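Local coordinates for protein tyrosine--tRNA ligase, mitochondrial (Emericella nidulans, PDB 5IHX) that probably catalyses the ATP-dependent attachment of L-tyrosine to its cognate mitochondrial tRNA, as a class I aminoacyl-tRNA synthetase, at residues Val60-Gly71 and Leu228-Val237; Leu46-Leu57 and Asp272-Pro282. All blocks are in the same frame, centred on the assembly; numbering follows the deposited sequence.

Contact 1: Val60-Gly71 and Leu228-Val237; sequences VFTEKRVGIYAG and LFKNGCQVQV. With TYR (tyrosine), chain C.
Tyr-69 and Gln-236 sit side by side on neighbouring parallel strands, 68-71 and 235-237, two inner strands of the sheet where they and Gly-71 help line the tyrosine pocket. The strands exchange backbone bonds in the usual staggered way: Val-235 N gives to Gly-67 O, Val-235 O takes from Tyr-69 N at 3.1 Å, and Tyr-69 O takes from Val-237 N at 2.9 Å, nearly straight (170°). Before the strands proper, Gly-67 N is met by Gly-232 O, from the C-prime glycine of the Schellman motif that ends helix 212-229. This is the parallel core of the class I Rossmann-like catalytic domain. On the Tyr-69 side, Leu-228 CD1 lies over one ring face, 3.6 Å from the centroid, and Gln-236 CG covers the opposite one, while Cys-233 SG touches Tyr-69 CD2 obliquely. From the ring held between them, the hydroxyl donates to the OH of the bound tyrosine at 3.2 Å. The extended Gln-236 chain, CG anti to the backbone N (177°), carries OE1 to where it accepts from Gln-221 NE2 and from a water, which itself accepts from Gly-71 N and donates to Val-237 O. On the other side of the sheet Val-235 CG2 touches both Phe-61 CZ and Val-66 CG2, each at 3.8 Å. At the far end Gln-234 divides its amide: OE1 accepts from Lys-64 NZ at 2.9 Å, and NE2 donates to the carbonyls of Leu-273 and Lys-275. With both ends of the Gln-234 amide and the OE1 of Gln-236 engaged, and the Tyr-69 ring covered on both faces, these contacts would restrict the movement of the ring whose hydroxyl meets the substrate.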
loop_
_atom_site.group_PDB
_atom_site.type_symbol
_atom_site.label_atom_id
_atom_site.label_comp_id
_atom_site.label_asym_id
_atom_site.label_seq_id
_atom_site.Cartn_x
_atom_site.Cartn_y
_atom_site.Cartn_z
ATOM N N VAL A 60 22.819 19.987 -15.313
ATOM C CA VAL A 60 21.481 20.347 -14.848
ATOM C C VAL A 60 21.512 21.636 -14.030
ATOM O O VAL A 60 20.726 22.552 -14.274
ATOM C CB VAL A 60 20.850 19.211 -14.000
ATOM C CG1 VAL A 60 19.608 19.705 -13.250
ATOM C CG2 VAL A 60 20.486 18.027 -14.877
ATOM N N PHE A 61 22.424 21.707 -13.065
ATOM C CA PHE A 61 22.516 22.872 -12.192
ATOM C C PHE A 61 23.071 24.089 -12.923
ATOM O O PHE A 61 22.746 25.224 -12.581
ATOM C CB PHE A 61 23.378 22.559 -10.970
ATOM C CG PHE A 61 22.627 21.880 -9.861
ATOM C CD1 PHE A 61 21.708 22.587 -9.103
ATOM C CD2 PHE A 61 22.835 20.542 -9.577
ATOM C CE1 PHE A 61 21.010 21.973 -8.082
ATOM C CE2 PHE A 61 22.141 19.921 -8.552
ATOM C CZ PHE A 61 21.228 20.637 -7.805
ATOM N N THR A 62 23.915 23.854 -13.920
ATOM C CA THR A 62 24.450 24.949 -14.719
ATOM C C THR A 62 23.333 25.603 -15.526
ATOM O O THR A 62 23.201 26.825 -15.540
ATOM C CB THR A 62 25.562 24.468 -15.673
ATOM O OG1 THR A 62 26.651 23.932 -14.915
ATOM C CG2 THR A 62 26.071 25.617 -16.543
ATOM N N GLU A 63 22.530 24.778 -16.192
ATOM C CA GLU A 63 21.513 25.270 -17.119
ATOM C C GLU A 63 20.211 25.701 -16.446
ATOM O O GLU A 63 19.519 26.583 -16.953
ATOM C CB GLU A 63 21.202 24.194 -18.165
ATOM C CG GLU A 63 22.404 23.767 -18.992
ATOM C CD GLU A 63 23.006 24.911 -19.787
ATOM O OE1 GLU A 63 22.296 25.907 -20.034
ATOM O OE2 GLU A 63 24.194 24.814 -20.161
ATOM N N LYS A 64 19.880 25.089 -15.312
ATOM C CA LYS A 64 18.570 25.293 -14.690
ATOM C C LYS A 64 18.647 25.617 -13.202
ATOM O O LYS A 64 19.435 25.029 -12.462
ATOM C CB LYS A 64 17.699 24.051 -14.885
ATOM C CG LYS A 64 17.441 23.676 -16.335
ATOM C CD LYS A 64 16.728 22.331 -16.437
ATOM C CE LYS A 64 15.328 22.380 -15.841
ATOM N NZ LYS A 64 14.618 21.079 -15.991
ATOM N N ARG A 65 17.808 26.559 -12.779
ATOM C CA ARG A 65 17.624 26.870 -11.371
ATOM C C ARG A 65 16.660 25.849 -10.767
ATOM O O ARG A 65 15.540 26.187 -10.387
ATOM C CB ARG A 65 17.086 28.297 -11.210
ATOM C CG ARG A 65 17.032 28.817 -9.783
ATOM C CD ARG A 65 16.232 30.113 -9.706
ATOM N NE ARG A 65 16.837 31.200 -10.478
ATOM C CZ ARG A 65 17.727 32.066 -10.000
ATOM N NH1 ARG A 65 18.140 31.989 -8.740
ATOM N NH2 ARG A 65 18.208 33.017 -10.787
ATOM N N VAL A 66 17.098 24.595 -10.699
ATOM C CA VAL A 66 16.231 23.488 -10.299
ATOM C C VAL A 66 16.002 23.426 -8.798
ATOM O O VAL A 66 16.831 23.881 -8.007
ATOM C CB VAL A 66 16.800 22.122 -10.743
ATOM C CG1 VAL A 66 16.911 22.063 -12.244
ATOM C CG2 VAL A 66 18.153 21.855 -10.084
ATOM N N GLY A 67 14.868 22.851 -8.419
ATOM C CA GLY A 67 14.570 22.615 -7.024
ATOM C C GLY A 67 15.299 21.390 -6.510
ATOM O O GLY A 67 15.572 20.455 -7.264
ATOM N N ILE A 68 15.628 21.407 -5.222
ATOM C CA ILE A 68 16.308 20.289 -4.581
ATOM C C ILE A 68 15.712 20.081 -3.196
ATOM O O ILE A 68 15.319 21.045 -2.548
ATOM C CB ILE A 68 17.829 20.530 -4.472
ATOM C CG1 ILE A 68 18.507 19.366 -3.746
ATOM C CG2 ILE A 68 18.112 21.849 -3.761
ATOM C CD1 ILE A 68 20.022 19.381 -3.847
ATOM N N TYR A 69 15.619 18.829 -2.750
ATOM C CA TYR A 69 15.073 18.560 -1.423
ATOM C C TYR A 69 15.816 17.455 -0.691
ATOM O O TYR A 69 16.483 16.616 -1.299
ATOM C CB TYR A 69 13.583 18.203 -1.516
ATOM C CG TYR A 69 13.270 16.727 -1.662
ATOM C CD1 TYR A 69 12.960 15.954 -0.550
ATOM C CD2 TYR A 69 13.255 16.113 -2.909
ATOM C CE1 TYR A 69 12.662 14.609 -0.669
ATOM C CE2 TYR A 69 12.952 14.763 -3.039
ATOM C CZ TYR A 69 12.655 14.019 -1.914
ATOM O OH TYR A 69 12.355 12.679 -2.031
ATOM N N ALA A 70 15.703 17.497 0.634
ATOM C CA ALA A 70 16.214 16.452 1.506
ATOM C C ALA A 70 15.119 16.079 2.489
ATOM O O ALA A 70 14.377 16.946 2.950
ATOM C CB ALA A 70 17.453 16.920 2.234
ATOM N N GLY A 71 15.016 14.790 2.796
ATOM C CA GLY A 71 13.992 14.299 3.700
ATOM C C GLY A 71 14.552 13.876 5.043
ATOM O O GLY A 71 15.715 13.492 5.148
ATOM N N LEU A 228 6.898 16.327 -5.202
ATOM C CA LEU A 228 7.713 17.539 -5.243
ATOM C C LEU A 228 8.209 17.816 -6.660
ATOM O O LEU A 228 8.341 18.969 -7.073
ATOM C CB LEU A 228 8.901 17.419 -4.290
ATOM C CG LEU A 228 8.554 17.223 -2.810
ATOM C CD1 LEU A 228 9.824 17.093 -1.980
ATOM C CD2 LEU A 228 7.675 18.351 -2.284
ATOM N N PHE A 229 8.487 16.745 -7.395
ATOM C CA PHE A 229 8.981 16.839 -8.764
ATOM C C PHE A 229 8.009 17.596 -9.668
ATOM O O PHE A 229 8.428 18.360 -10.538
ATOM C CB PHE A 229 9.237 15.436 -9.319
ATOM C CG PHE A 229 9.803 15.422 -10.708
ATOM C CD1 PHE A 229 11.168 15.328 -10.914
ATOM C CD2 PHE A 229 8.965 15.486 -11.812
ATOM C CE1 PHE A 229 11.690 15.307 -12.197
ATOM C CE2 PHE A 229 9.481 15.466 -13.094
ATOM C CZ PHE A 229 10.845 15.376 -13.286
ATOM N N LYS A 230 6.714 17.377 -9.457
ATOM C CA LYS A 230 5.678 18.048 -10.238
ATOM C C LYS A 230 5.771 19.566 -10.126
ATOM O O LYS A 230 5.337 20.286 -11.026
ATOM C CB LYS A 230 4.286 17.599 -9.783
ATOM C CG LYS A 230 3.973 16.138 -10.038
ATOM C CD LYS A 230 2.877 15.651 -9.101
ATOM C CE LYS A 230 1.588 16.429 -9.301
ATOM N N ASN A 231 6.337 20.044 -9.019
ATOM C CA ASN A 231 6.444 21.475 -8.759
ATOM C C ASN A 231 7.872 22.001 -8.920
ATOM O O ASN A 231 8.220 23.050 -8.378
ATOM C CB ASN A 231 5.922 21.787 -7.354
ATOM C CG ASN A 231 4.408 21.681 -7.258
ATOM O OD1 ASN A 231 3.685 22.116 -8.156
ATOM N ND2 ASN A 231 3.923 21.098 -6.167
ATOM N N GLY A 232 8.696 21.264 -9.661
ATOM C CA GLY A 232 10.015 21.739 -10.043
ATOM C C GLY A 232 11.182 21.143 -9.276
ATOM O O GLY A 232 12.340 21.468 -9.553
ATOM N N CYS A 233 10.893 20.271 -8.315
ATOM C CA CYS A 233 11.946 19.674 -7.499
ATOM C C CYS A 233 12.588 18.479 -8.202
ATOM O O CYS A 233 12.252 17.322 -7.938
ATOM C CB CYS A 233 11.392 19.251 -6.146
ATOM S SG CYS A 233 12.664 18.855 -4.958
ATOM N N GLN A 234 13.532 18.774 -9.088
ATOM C CA GLN A 234 14.135 17.761 -9.943
ATOM C C GLN A 234 15.210 16.933 -9.234
ATOM O O GLN A 234 15.494 15.805 -9.646
ATOM C CB GLN A 234 14.727 18.437 -11.182
ATOM C CG GLN A 234 15.225 17.482 -12.249
ATOM C CD GLN A 234 15.730 18.209 -13.479
ATOM O OE1 GLN A 234 15.299 19.322 -13.773
ATOM N NE2 GLN A 234 16.645 17.579 -14.205
ATOM N N VAL A 235 15.789 17.481 -8.168
ATOM C CA VAL A 235 16.928 16.850 -7.499
ATOM C C VAL A 235 16.629 16.463 -6.050
ATOM O O VAL A 235 15.920 17.175 -5.343
ATOM C CB VAL A 235 18.166 17.781 -7.514
ATOM C CG1 VAL A 235 19.386 17.069 -6.935
ATOM C CG2 VAL A 235 18.457 18.264 -8.929
ATOM N N GLN A 236 17.159 15.317 -5.623
ATOM C CA GLN A 236 17.099 14.917 -4.219
ATOM C C GLN A 236 18.501 14.684 -3.673
ATOM O O GLN A 236 19.344 14.093 -4.346
ATOM C CB GLN A 236 16.264 13.649 -4.031
ATOM C CG GLN A 236 16.233 13.164 -2.577
ATOM C CD GLN A 236 15.394 11.910 -2.350
ATOM O OE1 GLN A 236 15.319 11.405 -1.230
ATOM N NE2 GLN A 236 14.760 11.407 -3.405
ATOM N N VAL A 237 18.736 15.153 -2.449
ATOM C CA VAL A 237 19.972 14.866 -1.730
ATOM C C VAL A 237 19.660 14.136 -0.426
ATOM O O VAL A 237 18.667 14.427 0.239
ATOM C CB VAL A 237 20.774 16.157 -1.437
ATOM C CG1 VAL A 237 19.942 17.143 -0.634
ATOM C CG2 VAL A 237 22.071 15.831 -0.702
HETATM N N TYR C . 14.189 7.841 4.152
HETATM C CA TYR C . 15.038 8.964 4.643
HETATM C C TYR C . 15.770 8.574 5.922
HETATM O O TYR C . 16.847 9.093 6.225
HETATM C CB TYR C . 14.187 10.211 4.887
HETATM C CG TYR C . 13.290 10.562 3.726
HETATM C CD1 TYR C . 13.825 10.972 2.510
HETATM C CD2 TYR C . 11.908 10.481 3.840
HETATM C CE1 TYR C . 13.011 11.294 1.446
HETATM C CE2 TYR C . 11.086 10.799 2.781
HETATM C CZ TYR C . 11.642 11.207 1.586
HETATM O OH TYR C . 10.828 11.524 0.527
HETATM O OXT TYR C . 15.297 7.732 6.685
HETATM O O HOH W 1 16.637 12.924 1.086
#

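Contact 2: Leu46-Leu57 and Asp272-Pro282; sequences LIHDVVGDRDLL and DLDKPIGFTTP
Phe-279 and Leu-57 meet in the dense half of this contact, where Leu-57 CD2 comes within 3.7 Å of Phe-279 CD1 at an oblique approach to the ring and the two side chains cross at about a right angle. With CG held between the backbone N and the carbonyl carbon (chi1 59°), the Phe-279 ring is placed to meet Leu-57 CD2 at CD1 and Ile-47 CG1 at CD2. Its CB lies 3.8 Å from Val-50 CA. Next to it Leu-57 CD1 rests on Ile-277 CG2, and Ile-277 CD1 extends to Asp-53 O at the start of helix 54-63. Strand 50-51 adds an antiparallel edge to the otherwise parallel sheet of the Rossmann-like domain, Val-50 and Phe-279 forming a non-hydrogen-bonded pair and Val-51 and Gly-278 a hydrogen-bonded one. Thr-280 N gives to Asp-49 O at 2.7 Å, and Thr-280 O accepts from His-48 N. Toward solvent the grip changes character. Thr-280 OG1 accepts from Asp-49 N at 3.1 Å and shares a water with Asp-49 OD2, and the exposed His-48 rests CB against Pro-282 N, with Thr-280 OG1 near the edge of its ring. At the other end the packing is looser, with Leu-56 CD1 4.0 Å from Asp-272 CB and 4.3 Å from Leu-273 CD2.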
loop_
_atom_site.group_PDB
_atom_site.type_symbol
_atom_site.label_atom_id
_atom_site.label_comp_id
_atom_site.label_asym_id
_atom_site.label_seq_id
_atom_site.Cartn_x
_atom_site.Cartn_y
_atom_site.Cartn_z
ATOM N N LEU A 46 31.100 18.081 -0.103
ATOM C CA LEU A 46 29.766 17.687 0.339
ATOM C C LEU A 46 29.112 16.606 -0.526
ATOM O O LEU A 46 28.060 16.083 -0.158
ATOM C CB LEU A 46 28.859 18.919 0.391
ATOM C CG LEU A 46 29.064 19.842 1.595
ATOM C CD1 LEU A 46 28.278 21.134 1.425
ATOM C CD2 LEU A 46 28.664 19.144 2.894
ATOM N N ILE A 47 29.719 16.273 -1.663
ATOM C CA ILE A 47 29.200 15.197 -2.510
ATOM C C ILE A 47 30.009 13.916 -2.332
ATOM O O ILE A 47 31.220 13.906 -2.545
ATOM C CB ILE A 47 29.207 15.585 -4.003
ATOM C CG1 ILE A 47 28.422 16.882 -4.213
ATOM C CG2 ILE A 47 28.638 14.440 -4.849
ATOM C CD1 ILE A 47 28.295 17.315 -5.662
ATOM N N HIS A 48 29.328 12.841 -1.946
ATOM C CA HIS A 48 29.954 11.530 -1.830
ATOM C C HIS A 48 29.753 10.752 -3.128
ATOM O O HIS A 48 30.707 10.506 -3.870
ATOM C CB HIS A 48 29.380 10.755 -0.645
ATOM C CG HIS A 48 29.969 9.388 -0.479
ATOM N ND1 HIS A 48 31.323 9.175 -0.357
ATOM C CD2 HIS A 48 29.386 8.167 -0.420
ATOM C CE1 HIS A 48 31.553 7.878 -0.226
ATOM N NE2 HIS A 48 30.395 7.247 -0.261
ATOM N N ASP A 49 28.508 10.361 -3.388
ATOM C CA ASP A 49 28.139 9.691 -4.632
ATOM C C ASP A 49 27.039 10.449 -5.357
ATOM O O ASP A 49 26.143 11.011 -4.730
ATOM C CB ASP A 49 27.665 8.256 -4.366
ATOM C CG ASP A 49 28.798 7.321 -3.991
ATOM O OD1 ASP A 49 29.943 7.549 -4.438
ATOM O OD2 ASP A 49 28.537 6.344 -3.256
ATOM N N VAL A 50 27.113 10.453 -6.684
ATOM C CA VAL A 50 26.037 10.972 -7.513
ATOM C C VAL A 50 25.174 9.805 -7.970
ATOM O O VAL A 50 25.671 8.848 -8.560
ATOM C CB VAL A 50 26.570 11.745 -8.738
ATOM C CG1 VAL A 50 25.424 12.145 -9.669
ATOM C CG2 VAL A 50 27.358 12.965 -8.294
ATOM N N VAL A 51 23.880 9.889 -7.683
ATOM C CA VAL A 51 22.936 8.880 -8.138
ATOM C C VAL A 51 22.585 9.176 -9.589
ATOM O O VAL A 51 21.566 9.800 -9.885
ATOM C CB VAL A 51 21.667 8.855 -7.270
ATOM C CG1 VAL A 51 20.737 7.740 -7.723
ATOM C CG2 VAL A 51 22.039 8.667 -5.807
ATOM N N GLY A 52 23.454 8.724 -10.486
ATOM C CA GLY A 52 23.366 9.056 -11.893
ATOM C C GLY A 52 24.725 9.518 -12.374
ATOM O O GLY A 52 25.748 9.169 -11.782
ATOM N N ASP A 53 24.736 10.317 -13.435
ATOM C CA ASP A 53 25.982 10.795 -14.023
ATOM C C ASP A 53 26.361 12.148 -13.428
ATOM O O ASP A 53 25.582 13.099 -13.489
ATOM C CB ASP A 53 25.847 10.902 -15.544
ATOM C CG ASP A 53 27.142 11.307 -16.217
ATOM O OD1 ASP A 53 27.084 12.066 -17.206
ATOM O OD2 ASP A 53 28.216 10.864 -15.761
ATOM N N ARG A 54 27.557 12.225 -12.852
ATOM C CA ARG A 54 28.037 13.457 -12.232
ATOM C C ARG A 54 28.011 14.626 -13.216
ATOM O O ARG A 54 27.548 15.714 -12.877
ATOM C CB ARG A 54 29.451 13.260 -11.665
ATOM C CG ARG A 54 30.056 14.509 -11.009
ATOM C CD ARG A 54 30.769 15.404 -12.021
ATOM N NE ARG A 54 31.258 16.651 -11.444
ATOM C CZ ARG A 54 31.639 17.698 -12.169
ATOM N NH1 ARG A 54 31.580 17.645 -13.494
ATOM N NH2 ARG A 54 32.070 18.801 -11.575
ATOM N N ASP A 55 28.518 14.407 -14.426
ATOM C CA ASP A 55 28.575 15.473 -15.422
ATOM C C ASP A 55 27.181 15.966 -15.777
ATOM O O ASP A 55 26.990 17.151 -16.044
ATOM C CB ASP A 55 29.298 15.003 -16.689
ATOM C CG ASP A 55 30.777 14.741 -16.458
ATOM O OD1 ASP A 55 31.363 15.371 -15.552
ATOM O OD2 ASP A 55 31.353 13.907 -17.187
ATOM N N LEU A 56 26.207 15.063 -15.776
ATOM C CA LEU A 56 24.828 15.456 -16.040
ATOM C C LEU A 56 24.295 16.326 -14.903
ATOM O O LEU A 56 23.622 17.325 -15.145
ATOM C CB LEU A 56 23.936 14.230 -16.232
ATOM C CG LEU A 56 22.449 14.525 -16.442
ATOM C CD1 LEU A 56 22.240 15.489 -17.604
ATOM C CD2 LEU A 56 21.670 13.240 -16.667
ATOM N N LEU A 57 24.608 15.945 -13.667
ATOM C CA LEU A 57 24.205 16.725 -12.499
ATOM C C LEU A 57 24.751 18.140 -12.617
ATOM O O LEU A 57 24.034 19.118 -12.406
ATOM C CB LEU A 57 24.704 16.070 -11.210
ATOM C CG LEU A 57 24.213 16.694 -9.899
ATOM C CD1 LEU A 57 22.727 16.453 -9.695
ATOM C CD2 LEU A 57 25.010 16.158 -8.721
ATOM N N ASP A 272 17.545 14.714 -21.169
ATOM C CA ASP A 272 18.260 14.317 -19.958
ATOM C C ASP A 272 18.309 15.428 -18.912
ATOM O O ASP A 272 18.367 15.154 -17.713
ATOM C CB ASP A 272 19.687 13.880 -20.302
ATOM C CG ASP A 272 19.764 12.439 -20.775
ATOM O OD1 ASP A 272 18.706 11.854 -21.091
ATOM O OD2 ASP A 272 20.885 11.892 -20.828
ATOM N N LEU A 273 18.286 16.678 -19.366
ATOM C CA LEU A 273 18.361 17.823 -18.463
ATOM C C LEU A 273 17.116 17.972 -17.590
ATOM O O LEU A 273 17.110 18.761 -16.645
ATOM C CB LEU A 273 18.573 19.112 -19.263
ATOM C CG LEU A 273 19.954 19.354 -19.878
ATOM C CD1 LEU A 273 19.941 20.642 -20.682
ATOM C CD2 LEU A 273 21.037 19.411 -18.809
ATOM N N ASP A 274 16.071 17.209 -17.902
ATOM C CA ASP A 274 14.805 17.294 -17.178
ATOM C C ASP A 274 14.543 16.060 -16.323
ATOM O O ASP A 274 13.584 16.027 -15.553
ATOM C CB ASP A 274 13.645 17.479 -18.161
ATOM C CG ASP A 274 13.774 18.745 -18.978
ATOM O OD1 ASP A 274 14.438 19.692 -18.507
ATOM O OD2 ASP A 274 13.208 18.792 -20.092
ATOM N N LYS A 275 15.396 15.050 -16.456
ATOM C CA LYS A 275 15.201 13.795 -15.740
ATOM C C LYS A 275 15.571 13.958 -14.268
ATOM O O LYS A 275 16.495 14.705 -13.940
ATOM C CB LYS A 275 16.034 12.682 -16.378
ATOM C CG LYS A 275 15.588 12.313 -17.790
ATOM C CD LYS A 275 16.553 11.341 -18.451
ATOM C CE LYS A 275 16.104 10.967 -19.858
ATOM N NZ LYS A 275 14.779 10.294 -19.893
ATOM N N PRO A 276 14.844 13.268 -13.372
ATOM C CA PRO A 276 15.215 13.313 -11.954
ATOM C C PRO A 276 16.617 12.768 -11.728
ATOM O O PRO A 276 17.062 11.886 -12.458
ATOM C CB PRO A 276 14.162 12.426 -11.280
ATOM C CG PRO A 276 13.667 11.535 -12.365
ATOM C CD PRO A 276 13.707 12.363 -13.610
ATOM N N ILE A 277 17.306 13.298 -10.727
ATOM C CA ILE A 277 18.671 12.891 -10.449
ATOM C C ILE A 277 18.956 13.243 -8.995
ATOM O O ILE A 277 18.246 14.050 -8.406
ATOM C CB ILE A 277 19.667 13.582 -11.409
ATOM C CG1 ILE A 277 21.071 12.988 -11.267
ATOM C CG2 ILE A 277 19.652 15.102 -11.207
ATOM C CD1 ILE A 277 22.015 13.410 -12.377
ATOM N N GLY A 278 19.964 12.622 -8.398
ATOM C CA GLY A 278 20.270 12.891 -7.007
ATOM C C GLY A 278 21.703 12.581 -6.644
ATOM O O GLY A 278 22.483 12.120 -7.476
ATOM N N PHE A 279 22.052 12.849 -5.391
ATOM C CA PHE A 279 23.380 12.529 -4.894
ATOM C C PHE A 279 23.357 12.398 -3.383
ATOM O O PHE A 279 22.386 12.787 -2.732
ATOM C CB PHE A 279 24.394 13.591 -5.329
ATOM C CG PHE A 279 24.076 14.979 -4.852
ATOM C CD1 PHE A 279 23.144 15.759 -5.513
ATOM C CD2 PHE A 279 24.739 15.517 -3.759
ATOM C CE1 PHE A 279 22.865 17.043 -5.080
ATOM C CE2 PHE A 279 24.463 16.797 -3.324
ATOM C CZ PHE A 279 23.526 17.563 -3.987
ATOM N N THR A 280 24.425 11.828 -2.836
ATOM C CA THR A 280 24.527 11.605 -1.402
ATOM C C THR A 280 25.646 12.432 -0.788
ATOM O O THR A 280 26.555 12.886 -1.487
ATOM C CB THR A 280 24.784 10.124 -1.084
ATOM O OG1 THR A 280 26.019 9.713 -1.684
ATOM C CG2 THR A 280 23.649 9.257 -1.609
ATOM N N THR A 281 25.570 12.613 0.525
ATOM C CA THR A 281 26.605 13.306 1.282
ATOM C C THR A 281 27.443 12.258 2.016
ATOM O O THR A 281 26.950 11.167 2.300
ATOM C CB THR A 281 25.994 14.312 2.278
ATOM O OG1 THR A 281 25.044 13.644 3.117
ATOM C CG2 THR A 281 25.289 15.441 1.537
ATOM N N PRO A 282 28.712 12.581 2.322
ATOM C CA PRO A 282 29.633 11.604 2.924
ATOM C C PRO A 282 29.230 11.112 4.315
ATOM O O PRO A 282 28.480 11.784 5.025
ATOM C CB PRO A 282 30.962 12.369 2.993
ATOM C CG PRO A 282 30.601 13.805 2.892
ATOM C CD PRO A 282 29.382 13.862 2.037
HETATM O O HOH W 2 26.283 7.093 -1.184
#

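Contacts 1 and 2 meet at adjacent strands of one sheet: strand 277-280 of contact 2 lies beside strand 235-238 of contact 1, and helix 54-63 contributes to both, so their centres are only about 11 Å apart. Their polar junction is tight, Lys-64 NZ making a salt bridge with Asp-274 OD1 at 2.9 Å. On the apolar side Phe-279 packs on Val-235 and Val-237. Contact 1 touches the bound tyrosine through Tyr-69 and also through Gln-236 OE1 and Gly-71 CA, which lie 3.5 Å from its CE1 and CD1 respectively, whereas contact 2 stays back, with the side chain of Thr-281 about 10 Å from that ligand.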